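Sphingomyelinase C (Streptomyces griseocarneus, PDB 7CNE) belongs to the endonuclease/exonuclease/phosphatase family and has the DNase I-like fold, a sandwich of two mixed beta sheets flanked by helices. Local coordinates at residues S218-P223 with R262-Q267. Numbering follows the deposited sequence.
Sequences SRAGHP and RNTVVQ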
# COMPACT_ATOMS: atom_id res chain seq x y z
N SER A 218 2.45 -15.35 -11.66
CA SER A 218 3.22 -14.55 -12.59
C SER A 218 3.23 -13.11 -12.12
O SER A 218 2.25 -12.63 -11.54
CB SER A 218 2.68 -14.64 -14.03
OG SER A 218 1.35 -14.18 -14.14
N ARG A 219 4.36 -12.44 -12.33
CA ARG A 219 4.48 -11.01 -12.11
C ARG A 219 4.77 -10.39 -13.48
O ARG A 219 5.84 -10.63 -14.06
CB ARG A 219 5.57 -10.69 -11.09
CG ARG A 219 5.57 -9.22 -10.64
CD ARG A 219 6.55 -8.93 -9.49
NE ARG A 219 6.59 -7.49 -9.23
CZ ARG A 219 5.74 -6.85 -8.43
NH1 ARG A 219 4.79 -7.52 -7.78
NH2 ARG A 219 5.85 -5.53 -8.26
N ALA A 220 3.83 -9.61 -13.97
CA ALA A 220 3.76 -9.19 -15.36
C ALA A 220 3.88 -7.68 -15.47
O ALA A 220 3.92 -6.96 -14.47
CB ALA A 220 2.46 -9.69 -16.00
N GLY A 221 3.91 -7.20 -16.71
CA GLY A 221 3.95 -5.77 -16.95
C GLY A 221 5.35 -5.20 -16.77
O GLY A 221 6.36 -5.88 -16.98
N HIS A 222 5.41 -3.93 -16.38
CA HIS A 222 6.69 -3.24 -16.28
C HIS A 222 7.55 -3.90 -15.21
O HIS A 222 7.03 -4.37 -14.19
CB HIS A 222 6.45 -1.76 -15.97
CG HIS A 222 7.67 -0.91 -16.13
ND1 HIS A 222 8.24 -0.64 -17.36
CD2 HIS A 222 8.43 -0.26 -15.22
CE1 HIS A 222 9.29 0.14 -17.19
NE2 HIS A 222 9.43 0.38 -15.90
N PRO A 223 8.87 -4.00 -15.42
CA PRO A 223 9.72 -4.70 -14.44
C PRO A 223 9.84 -4.00 -13.09
O PRO A 223 10.17 -4.68 -12.12
CB PRO A 223 11.09 -4.77 -15.15
CG PRO A 223 11.03 -3.71 -16.21
CD PRO A 223 9.61 -3.69 -16.66
N ARG A 262 -1.96 -13.26 -10.66
CA ARG A 262 -0.99 -12.37 -11.28
C ARG A 262 -0.88 -11.06 -10.51
O ARG A 262 -1.87 -10.58 -9.93
CB ARG A 262 -1.38 -12.11 -12.75
CG ARG A 262 -0.52 -11.09 -13.50
CD ARG A 262 -0.84 -11.10 -15.00
NE ARG A 262 -0.35 -12.32 -15.64
CZ ARG A 262 -0.27 -12.52 -16.95
NH1 ARG A 262 -0.67 -11.58 -17.80
NH2 ARG A 262 0.21 -13.67 -17.41
N ASN A 263 0.32 -10.48 -10.48
CA ASN A 263 0.54 -9.07 -10.16
C ASN A 263 1.04 -8.40 -11.43
O ASN A 263 2.08 -8.80 -11.97
CB ASN A 263 1.58 -8.87 -9.05
CG ASN A 263 1.09 -9.24 -7.64
OD1 ASN A 263 1.79 -8.97 -6.66
ND2 ASN A 263 -0.07 -9.89 -7.54
N THR A 264 0.34 -7.38 -11.91
CA THR A 264 0.77 -6.63 -13.10
C THR A 264 1.17 -5.22 -12.70
O THR A 264 0.36 -4.47 -12.13
CB THR A 264 -0.33 -6.60 -14.16
OG1 THR A 264 -0.70 -7.94 -14.49
CG2 THR A 264 0.16 -5.90 -15.41
N VAL A 265 2.41 -4.85 -13.00
CA VAL A 265 2.88 -3.48 -12.80
C VAL A 265 2.46 -2.67 -14.02
O VAL A 265 2.83 -2.98 -15.15
CB VAL A 265 4.40 -3.44 -12.61
CG1 VAL A 265 4.85 -2.02 -12.23
CG2 VAL A 265 4.84 -4.46 -11.54
N VAL A 266 1.66 -1.63 -13.80
CA VAL A 266 1.01 -0.90 -14.88
C VAL A 266 1.65 0.48 -14.98
O VAL A 266 1.44 1.34 -14.12
CB VAL A 266 -0.51 -0.78 -14.65
CG1 VAL A 266 -1.12 0.12 -15.71
CG2 VAL A 266 -1.17 -2.15 -14.65
N GLN A 267 2.42 0.70 -16.05
CA GLN A 267 3.11 1.97 -16.27
C GLN A 267 2.17 2.93 -17.01
O GLN A 267 2.26 3.13 -18.22
CB GLN A 267 4.40 1.73 -17.04
CG GLN A 267 5.28 2.96 -17.28
CD GLN A 267 6.52 2.61 -18.08
OE1 GLN A 267 6.43 2.00 -19.14
NE2 GLN A 267 7.68 2.97 -17.56
O HOH W 1 4.26 -10.44 -7.40
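Strands 218-221 and 261-265 form the parallel edge pair of a large mixed sheet of the DNase I-like fold, with 218-221 outermost in the chain and strand 293-297 on the far side of 261-265. Ser218 O accepts from Asn263 N, Asn263 O from Ala220 N (2.8 Å), Ala220 O from Val265 N, and Val265 O from His222 N, so the pairing continues one residue past the strand.

On the face carrying Ser218, Ala220, Arg262 and Thr264, a serine OG, one bond from CB, can accept from the NE-H of the residue paired with it: Arg262 NE donates to Ser218 OG over 2.9 Å, 17° out of the guanidinium plane. A bend at chi3 (-71°) swings NE there, while Ala220 CB packs 3.7 Å from Arg262 CD and lies over one face of the guanidinium, 4.0 Å from Arg262 CZ.

The other face bears the long, extended Arg219. Its guanidinium, steeply inclined to the Asn263 amide, reaches that group through a water that accepts from Arg219 NH1 and donates to Asn263 OD1; OD1 also takes Val249 N. Val265 CG2 lies over one face of the guanidinium, 3.6 Å from Arg219 NH2, and Asp245 forms a salt bridge with NE, linking the sheet edge to the loop before strand 247-251.

Gly221 has a positive phi, readily adopted without a CB, and Val265 O and Thr264 CG2 crowd the place a CB would take. Beyond it the His222 ring lies between Pro223 CD on one face and Gln267 NE2 on the other, both offset toward the rim, with His222 NE2 hydrogen-bonded to Asp227 OD2 and Gln267 NE2 to Glu230 OE1. Ring and amide planes lie 38° apart, and Gln267 NE2 stands 3.3 Å from His222 CE1.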